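PDB 4RTB: HydG protein from Carboxydothermus hydrogenoformans, which is a radical SAM tyrosine lyase and CO/CN synthase that acts as a maturase of [FeFe]-hydrogenase, using an iron-sulfur cluster. Local coordinates for residues Thr32-Val36 / Leu62-Ile67; Ala100-Asn106 / Arg349-Tyr355; Phe426-Leu430 / Gly444-Leu448. One frame throughout, in Å; residues are numbered along the deposited sequence.

Contact 1: Thr32-Val36 / Leu62-Ile67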
loop_
_atom_site.group_PDB
_atom_site.type_symbol
_atom_site.label_atom_id
_atom_site.label_comp_id
_atom_site.label_asym_id
_atom_site.label_seq_id
_atom_site.Cartn_x
_atom_site.Cartn_y
_atom_site.Cartn_z
ATOM N N THR A 32 -6.918 7.868 23.551
ATOM C CA THR A 32 -6.285 6.562 23.490
ATOM C C THR A 32 -4.784 6.689 23.701
ATOM O O THR A 32 -4.224 6.064 24.606
ATOM C CB THR A 32 -6.552 5.866 22.142
ATOM O OG1 THR A 32 -7.966 5.759 21.929
ATOM C CG2 THR A 32 -5.933 4.478 22.125
ATOM N N TYR A 33 -4.149 7.535 22.892
ATOM C CA TYR A 33 -2.703 7.704 22.955
ATOM C C TYR A 33 -2.264 8.118 24.350
ATOM O O TYR A 33 -1.195 7.726 24.811
ATOM C CB TYR A 33 -2.228 8.733 21.930
ATOM C CG TYR A 33 -0.740 8.991 21.978
ATOM C CD1 TYR A 33 -0.237 10.176 22.497
ATOM C CD2 TYR A 33 0.163 8.044 21.510
ATOM C CE1 TYR A 33 1.123 10.415 22.543
ATOM C CE2 TYR A 33 1.525 8.275 21.553
ATOM C CZ TYR A 33 1.998 9.463 22.071
ATOM O OH TYR A 33 3.353 9.699 22.118
ATOM N N GLU A 34 -3.095 8.901 25.029
ATOM C CA GLU A 34 -2.805 9.260 26.407
ATOM C C GLU A 34 -2.919 8.021 27.284
ATOM O O GLU A 34 -1.960 7.642 27.964
ATOM C CB GLU A 34 -3.750 10.359 26.899
ATOM N N ILE A 35 -4.088 7.382 27.230
ATOM C CA ILE A 35 -4.392 6.231 28.074
ATOM C C ILE A 35 -3.292 5.184 27.990
ATOM O O ILE A 35 -2.686 4.830 29.006
ATOM C CB ILE A 35 -5.734 5.582 27.690
ATOM C CG1 ILE A 35 -6.884 6.573 27.880
ATOM C CG2 ILE A 35 -5.975 4.336 28.520
ATOM C CD1 ILE A 35 -8.239 6.012 27.505
ATOM N N VAL A 36 -3.035 4.714 26.770
ATOM C CA VAL A 36 -1.964 3.763 26.499
ATOM C C VAL A 36 -0.676 4.122 27.235
ATOM O O VAL A 36 -0.095 3.275 27.920
ATOM C CB VAL A 36 -1.667 3.672 24.988
ATOM C CG1 VAL A 36 -0.446 2.807 24.736
ATOM C CG2 VAL A 36 -2.873 3.132 24.232
ATOM N N LEU A 62 -8.545 -1.055 20.420
ATOM C CA LEU A 62 -7.593 0.005 20.088
ATOM C C LEU A 62 -6.483 0.149 21.127
ATOM O O LEU A 62 -5.292 0.134 20.794
ATOM C CB LEU A 62 -8.334 1.338 19.941
ATOM C CG LEU A 62 -8.169 2.153 18.655
ATOM C CD1 LEU A 62 -7.905 3.614 18.989
ATOM C CD2 LEU A 62 -7.068 1.589 17.770
ATOM N N ILE A 63 -6.891 0.289 22.385
ATOM C CA ILE A 63 -5.971 0.436 23.506
ATOM C C ILE A 63 -4.982 -0.727 23.595
ATOM O O ILE A 63 -3.767 -0.520 23.687
ATOM C CB ILE A 63 -6.742 0.546 24.848
ATOM C CG1 ILE A 63 -7.779 1.675 24.796
ATOM C CG2 ILE A 63 -5.781 0.749 26.010
ATOM C CD1 ILE A 63 -9.178 1.226 24.409
ATOM N N GLU A 64 -5.509 -1.949 23.553
ATOM C CA GLU A 64 -4.687 -3.147 23.690
ATOM C C GLU A 64 -3.741 -3.312 22.503
ATOM O O GLU A 64 -2.652 -3.869 22.640
ATOM C CB GLU A 64 -5.574 -4.386 23.843
ATOM C CG GLU A 64 -6.848 -4.129 24.639
ATOM C CD GLU A 64 -7.463 -5.396 25.203
ATOM O OE1 GLU A 64 -8.505 -5.847 24.678
ATOM O OE2 GLU A 64 -6.910 -5.934 26.186
ATOM N N ALA A 65 -4.167 -2.832 21.341
ATOM C CA ALA A 65 -3.302 -2.788 20.169
ATOM C C ALA A 65 -2.153 -1.819 20.419
ATOM O O ALA A 65 -0.997 -2.099 20.085
ATOM C CB ALA A 65 -4.088 -2.377 18.933
ATOM N N GLY A 66 -2.488 -0.679 21.020
ATOM C CA GLY A 66 -1.501 0.327 21.362
ATOM C C GLY A 66 -0.441 -0.217 22.298
ATOM O O GLY A 66 0.758 -0.024 22.082
ATOM N N ILE A 67 -0.894 -0.904 23.342
ATOM C CA ILE A 67 0.002 -1.575 24.275
ATOM C C ILE A 67 0.839 -2.634 23.561
ATOM O O ILE A 67 2.037 -2.768 23.814
ATOM C CB ILE A 67 -0.790 -2.226 25.422
ATOM C CG1 ILE A 67 -1.609 -1.166 26.160
ATOM C CG2 ILE A 67 0.142 -2.953 26.380
ATOM C CD1 ILE A 67 -2.785 -1.729 26.923
#
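Val-36 lies against Ile-63 and Gly-66, both of its methyls over the glycine, and so illustrates how a branched side chain can serve two helical turns of a partner at once. With CG1 anti to the backbone N (chi1 173°), Val-36 CG1 is 3.9 Å from Gly-66 C and continues to Ile-67, whose CG1 is 4.4 Å from Val-36 CG1. The other methyl goes on to the preceding turn: Val-36 CG2 is 3.8 Å from Ile-63 O and 4.2 Å from Ile-63 CG2, and the two side chains run past one another in opposite senses. Because Gly-66 carries no side chain, the valine meets main chain there directly.

One turn earlier, Thr-32 faces the start of the same partner helix. A first torsion of -57° sets its two branches to different tasks. OG1 stays beside its own backbone N and is hydrogen-bonded back to Leu-28 O, whereas CG2 projects toward Leu-62 and Ile-63. Leu-62 comes across Thr-32 at about a right angle and brings CD1 up to both branches, 3.6 Å from Thr-32 OG1 and 3.8 Å from Thr-32 CG2; the hydroxyl, already bonded within its own helix, meets Leu-62 through van der Waals contact. At the exposed margin, Ile-35 adds a further touch, its CG2 4.4 Å from Ile-63 CG2.

No hydrogen bond joins the segments, whose axes approach to 9.4 Å with a signed crossing of -54°. The pair joins helix 23-39 to helix 62-70, and both also rest on helix 257-275, where Leu-262 meets Thr-32 and Leu-62 and Leu-258 meets Val-36; helix 43-56 supports Ile-67 through Ile-50.

Contact 2: Ala100-Asn106 / Arg349-Tyr355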
loop_
_atom_site.group_PDB
_atom_site.type_symbol
_atom_site.label_atom_id
_atom_site.label_comp_id
_atom_site.label_asym_id
_atom_site.label_seq_id
_atom_site.Cartn_x
_atom_site.Cartn_y
_atom_site.Cartn_z
ATOM N N ALA A 100 3.270 -1.772 -10.262
ATOM C CA ALA A 100 4.358 -0.842 -10.525
ATOM C C ALA A 100 3.844 0.593 -10.512
ATOM O O ALA A 100 2.826 0.904 -11.138
ATOM C CB ALA A 100 5.023 -1.161 -11.851
ATOM N N PRO A 101 4.540 1.473 -9.781
ATOM C CA PRO A 101 4.169 2.889 -9.728
ATOM C C PRO A 101 4.659 3.651 -10.950
ATOM O O PRO A 101 5.829 3.550 -11.319
ATOM C CB PRO A 101 4.864 3.384 -8.458
ATOM C CG PRO A 101 6.047 2.494 -8.315
ATOM C CD PRO A 101 5.649 1.154 -8.864
ATOM N N LEU A 102 3.762 4.396 -11.584
ATOM C CA LEU A 102 4.153 5.249 -12.695
ATOM C C LEU A 102 4.106 6.709 -12.267
ATOM O O LEU A 102 3.034 7.274 -12.036
ATOM C CB LEU A 102 3.257 5.013 -13.913
ATOM C CG LEU A 102 3.529 5.885 -15.142
ATOM C CD1 LEU A 102 5.020 5.975 -15.437
ATOM C CD2 LEU A 102 2.777 5.343 -16.348
ATOM N N TYR A 103 5.284 7.306 -12.140
ATOM C CA TYR A 103 5.393 8.716 -11.809
ATOM C C TYR A 103 5.146 9.549 -13.057
ATOM O O TYR A 103 5.905 9.469 -14.022
ATOM C CB TYR A 103 6.767 9.022 -11.211
ATOM C CG TYR A 103 6.905 8.581 -9.772
ATOM C CD1 TYR A 103 7.009 7.236 -9.442
ATOM C CD2 TYR A 103 6.934 9.511 -8.743
ATOM C CE1 TYR A 103 7.125 6.831 -8.125
ATOM C CE2 TYR A 103 7.059 9.116 -7.426
ATOM C CZ TYR A 103 7.155 7.776 -7.123
ATOM O OH TYR A 103 7.278 7.379 -5.811
ATOM N N LEU A 104 4.075 10.336 -13.046
ATOM C CA LEU A 104 3.735 11.143 -14.212
ATOM C C LEU A 104 4.385 12.519 -14.154
ATOM O O LEU A 104 4.657 13.128 -15.187
ATOM C CB LEU A 104 2.219 11.288 -14.349
ATOM C CG LEU A 104 1.458 10.050 -14.828
ATOM C CD1 LEU A 104 -0.024 10.359 -14.998
ATOM C CD2 LEU A 104 2.055 9.534 -16.125
ATOM N N SER A 105 4.638 13.006 -12.942
ATOM C CA SER A 105 5.214 14.331 -12.769
ATOM C C SER A 105 5.838 14.503 -11.389
ATOM O O SER A 105 5.301 14.025 -10.391
ATOM C CB SER A 105 4.148 15.403 -12.998
ATOM O OG SER A 105 4.724 16.695 -13.013
ATOM N N ASN A 106 6.970 15.199 -11.337
ATOM C CA ASN A 106 7.679 15.410 -10.080
ATOM C C ASN A 106 7.701 16.877 -9.660
ATOM O O ASN A 106 8.476 17.270 -8.788
ATOM C CB ASN A 106 9.109 14.876 -10.184
ATOM C CG ASN A 106 9.902 15.545 -11.287
ATOM O OD1 ASN A 106 9.337 16.157 -12.192
ATOM N ND2 ASN A 106 11.222 15.425 -11.220
ATOM N N ARG A 349 10.042 2.030 -10.540
ATOM C CA ARG A 349 10.837 3.215 -10.838
ATOM C C ARG A 349 10.174 4.386 -10.115
ATOM O O ARG A 349 8.970 4.626 -10.262
ATOM C CB ARG A 349 10.919 3.515 -12.332
ATOM C CG ARG A 349 11.466 2.389 -13.168
ATOM C CD ARG A 349 12.820 1.930 -12.701
ATOM N NE ARG A 349 13.370 0.883 -13.547
ATOM C CZ ARG A 349 14.540 0.983 -14.159
ATOM N NH1 ARG A 349 15.269 2.089 -14.021
ATOM N NH2 ARG A 349 14.978 -0.021 -14.901
ATOM N N THR A 350 10.958 5.159 -9.379
ATOM C CA THR A 350 10.411 6.202 -8.531
ATOM C C THR A 350 10.635 7.563 -9.165
ATOM O O THR A 350 10.500 8.594 -8.508
ATOM C CB THR A 350 11.042 6.167 -7.133
ATOM O OG1 THR A 350 12.269 6.901 -7.144
ATOM C CG2 THR A 350 11.300 4.736 -6.688
ATOM N N GLY A 351 10.944 7.553 -10.457
ATOM C CA GLY A 351 11.129 8.781 -11.206
ATOM C C GLY A 351 10.383 8.747 -12.524
ATOM O O GLY A 351 10.292 7.697 -13.159
ATOM N N PRO A 352 9.843 9.901 -12.946
ATOM C CA PRO A 352 9.070 9.974 -14.193
ATOM C C PRO A 352 9.918 9.773 -15.452
ATOM O O PRO A 352 10.949 10.427 -15.612
ATOM C CB PRO A 352 8.479 11.390 -14.156
ATOM C CG PRO A 352 9.377 12.161 -13.257
ATOM C CD PRO A 352 9.887 11.192 -12.237
ATOM N N GLY A 353 9.485 8.863 -16.324
ATOM C CA GLY A 353 10.122 8.651 -17.614
ATOM C C GLY A 353 11.308 7.700 -17.632
ATOM O O GLY A 353 12.098 7.704 -18.578
ATOM N N GLU A 354 11.428 6.867 -16.604
ATOM C CA GLU A 354 12.620 6.038 -16.451
ATOM C C GLU A 354 12.440 4.577 -16.860
ATOM O O GLU A 354 13.425 3.889 -17.131
ATOM C CB GLU A 354 13.106 6.103 -15.006
ATOM C CG GLU A 354 13.524 7.488 -14.567
ATOM C CD GLU A 354 14.065 7.485 -13.163
ATOM O OE1 GLU A 354 14.051 6.407 -12.537
ATOM O OE2 GLU A 354 14.506 8.551 -12.684
ATOM N N TYR A 355 11.197 4.105 -16.899
ATOM C CA TYR A 355 10.919 2.725 -17.299
ATOM C C TYR A 355 11.451 2.432 -18.701
ATOM O O TYR A 355 11.838 1.304 -19.004
ATOM C CB TYR A 355 9.418 2.429 -17.233
ATOM C CG TYR A 355 8.902 2.197 -15.828
ATOM C CD1 TYR A 355 9.038 0.957 -15.211
ATOM C CD2 TYR A 355 8.275 3.214 -15.120
ATOM C CE1 TYR A 355 8.565 0.741 -13.927
ATOM C CE2 TYR A 355 7.800 3.006 -13.837
ATOM C CZ TYR A 355 7.949 1.770 -13.245
ATOM O OH TYR A 355 7.477 1.565 -11.967
#
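Ala-100 brings its CB to within 3.7 Å of Tyr-355 OH, where the first strand of the eight-stranded radical SAM barrel meets the loop following the last, 343-345. At the next residue, Pro-101 O accepts a hydrogen bond from Tyr-355 OH (2.7 Å), the donor lying 34° out of the carbonyl plane. The same hydroxyl receives Arg-349 N in a nearly straight bond (175°), so one phenol ties the strand to both ends of segment 349-355, while Arg-349 CG lies over the face of its ring. Leu-102 adds CD1 near Tyr-355 CD2.

Tyr-103, with CG beside its backbone N (chi1 -77°), presents one ring face to the loop backbone, Thr-350 O standing 3.5 Å above its centre. The hydroxyl of Tyr-103 is hydrogen-bonded to Gln-366, an S-adenosylmethionine-binding residue, and the Tyr-103 side chain comes within about 4 Å of the bound cofactor. Pro-352, in the type II turn from Gly-351 to Glu-354, makes a bent CA-H...O contact, its CA 3.2 Å from Tyr-103 O. Finally Asn-106, its amide already bonded to Val-127 N and Ser-125 O, crosses the proline at about a right angle, with Asn-106 CG 4.0 Å from Pro-352 CG.

Contact 3: Phe426-Leu430 / Gly444-Leu448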
loop_
_atom_site.group_PDB
_atom_site.type_symbol
_atom_site.label_atom_id
_atom_site.label_comp_id
_atom_site.label_asym_id
_atom_site.label_seq_id
_atom_site.Cartn_x
_atom_site.Cartn_y
_atom_site.Cartn_z
ATOM N N PHE A 426 -1.168 -15.361 -12.649
ATOM C CA PHE A 426 0.212 -15.832 -12.652
ATOM C C PHE A 426 0.490 -16.729 -13.858
ATOM O O PHE A 426 1.595 -16.721 -14.404
ATOM C CB PHE A 426 0.529 -16.573 -11.354
ATOM C CG PHE A 426 1.971 -16.971 -11.221
ATOM C CD1 PHE A 426 2.330 -18.304 -11.119
ATOM C CD2 PHE A 426 2.970 -16.009 -11.206
ATOM C CE1 PHE A 426 3.659 -18.674 -10.996
ATOM C CE2 PHE A 426 4.299 -16.371 -11.086
ATOM C CZ PHE A 426 4.644 -17.706 -10.981
ATOM N N VAL A 427 -0.515 -17.498 -14.270
ATOM C CA VAL A 427 -0.406 -18.319 -15.471
ATOM C C VAL A 427 -0.123 -17.420 -16.667
ATOM O O VAL A 427 0.802 -17.674 -17.439
ATOM C CB VAL A 427 -1.688 -19.148 -15.734
ATOM C CG1 VAL A 427 -1.651 -19.765 -17.122
ATOM C CG2 VAL A 427 -1.861 -20.233 -14.684
ATOM N N GLU A 428 -0.912 -16.357 -16.798
ATOM C CA GLU A 428 -0.747 -15.405 -17.893
ATOM C C GLU A 428 0.628 -14.757 -17.866
ATOM O O GLU A 428 1.258 -14.571 -18.913
ATOM C CB GLU A 428 -1.828 -14.327 -17.844
ATOM C CG GLU A 428 -1.691 -13.289 -18.944
ATOM C CD GLU A 428 -3.002 -12.612 -19.266
ATOM O OE1 GLU A 428 -3.996 -12.884 -18.562
ATOM O OE2 GLU A 428 -3.041 -11.815 -20.225
ATOM N N TYR A 429 1.090 -14.412 -16.668
ATOM C CA TYR A 429 2.440 -13.882 -16.526
ATOM C C TYR A 429 3.468 -14.863 -17.074
ATOM O O TYR A 429 4.328 -14.489 -17.873
ATOM C CB TYR A 429 2.766 -13.567 -15.067
ATOM C CG TYR A 429 4.207 -13.156 -14.873
ATOM C CD1 TYR A 429 5.160 -14.069 -14.439
ATOM C CD2 TYR A 429 4.621 -11.860 -15.148
ATOM C CE1 TYR A 429 6.481 -13.698 -14.272
ATOM C CE2 TYR A 429 5.938 -11.480 -14.985
ATOM C CZ TYR A 429 6.864 -12.403 -14.545
ATOM O OH TYR A 429 8.178 -12.029 -14.379
ATOM N N LEU A 430 3.376 -16.116 -16.635
ATOM C CA LEU A 430 4.324 -17.148 -17.042
ATOM C C LEU A 430 4.328 -17.341 -18.549
ATOM O O LEU A 430 5.386 -17.471 -19.166
ATOM C CB LEU A 430 4.008 -18.475 -16.354
ATOM C CG LEU A 430 4.298 -18.565 -14.857
ATOM C CD1 LEU A 430 3.865 -19.920 -14.341
ATOM C CD2 LEU A 430 5.772 -18.324 -14.577
ATOM N N GLY A 444 7.874 -21.933 -12.662
ATOM C CA GLY A 444 6.549 -21.407 -12.399
ATOM C C GLY A 444 5.467 -22.437 -12.636
ATOM O O GLY A 444 4.556 -22.599 -11.815
ATOM N N ASN A 445 5.569 -23.127 -13.768
ATOM C CA ASN A 445 4.651 -24.211 -14.095
ATOM C C ASN A 445 4.626 -25.257 -12.981
ATOM O O ASN A 445 3.557 -25.624 -12.489
ATOM C CB ASN A 445 5.045 -24.854 -15.426
ATOM C CG ASN A 445 3.956 -25.747 -15.997
ATOM O OD1 ASN A 445 3.245 -26.436 -15.264
ATOM N ND2 ASN A 445 3.824 -25.738 -17.318
ATOM N N GLY A 446 5.808 -25.720 -12.584
ATOM C CA GLY A 446 5.925 -26.698 -11.516
ATOM C C GLY A 446 5.282 -26.238 -10.221
ATOM O O GLY A 446 4.511 -26.980 -9.597
ATOM N N TYR A 447 5.597 -25.010 -9.819
ATOM C CA TYR A 447 5.001 -24.417 -8.625
ATOM C C TYR A 447 3.475 -24.446 -8.693
ATOM O O TYR A 447 2.810 -24.906 -7.757
ATOM C CB TYR A 447 5.486 -22.978 -8.436
ATOM C CG TYR A 447 4.820 -22.261 -7.281
ATOM C CD1 TYR A 447 3.748 -21.405 -7.494
ATOM C CD2 TYR A 447 5.258 -22.452 -5.977
ATOM C CE1 TYR A 447 3.134 -20.753 -6.441
ATOM C CE2 TYR A 447 4.650 -21.804 -4.917
ATOM C CZ TYR A 447 3.589 -20.956 -5.155
ATOM O OH TYR A 447 2.978 -20.310 -4.104
ATOM N N LEU A 448 2.930 -23.959 -9.805
ATOM C CA LEU A 448 1.485 -23.936 -9.998
ATOM C C LEU A 448 0.889 -25.332 -9.899
ATOM O O LEU A 448 -0.191 -25.513 -9.340
ATOM C CB LEU A 448 1.129 -23.316 -11.347
ATOM C CG LEU A 448 1.219 -21.795 -11.436
ATOM C CD1 LEU A 448 0.936 -21.353 -12.854
ATOM C CD2 LEU A 448 0.249 -21.139 -10.466
#
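Leu-448 packs against Phe-426, Val-427 and Leu-430, a single leucine engaging residues from two adjacent turns of the opposite helix. Its two methyls part company. CD1 goes to the aliphatic side, 3.5 Å from Val-427 CG2 and 3.6 Å from Leu-430 CD1, the latter pair meeting tip to tip. CD2 goes instead to the aromatic neighbour, 3.6 Å from Phe-426 CD1. Here the approach is to the rim of the ring: Leu-448 CG lies at the edge, in the plane, while one face of the same ring is taken by Leu-430 CG from its own helix, 3.9 Å above and offset toward the rim. A first torsion of -174° swings the Phe-426 ring out from the helix, and its CE1 comes to 4.4 Å from Tyr-447 CD1.

Leu-430 also lies on Gly-444, where main chain alone faces it: Leu-430 CD1 is 3.4 Å from Gly-444 C, with CD2 near Gly-444 CA. The axes run antiparallel at 160° and 10.6 Å apart, as in a helical hairpin, here formed by helices 419-432 and 438-454.

Further out, Val-379 and Ile-383 of helix 375-384 and Leu-388 and Pro-389 of strand 388-390 back Phe-426, while Ile-465 and Ile-468 of helix 459-468 meet Val-427. A weak hydrogen bond from Tyr-447 OH to Gly-386 O links Tyr-447 to the turn before strand 388-390. With no hydrogen bond or ion pair between the segments, their cohesion probably rests on buried methyls and an aromatic edge.

The three contacts follow one another along the chain without touching, and they stand at very different distances from the chemistry. Contact 2 belongs to the cofactor region: beyond its approach to S-adenosylmethionine, the Tyr-103 side chain lies about 7 Å from an iron-sulfur cluster. Contacts 1 and 3 are helix pairs away from the annotated sites, on opposite sides of the chain's centre, with their own centres 44 Å apart. Contact 3 is the nearer to contact 2, 28 Å between centres and about 11 Å between nearest atoms, against 39 Å and about 28 Å for contact 1. Polar bonds join the segments in contact 2 alone; the two helix pairs rely on apolar contact.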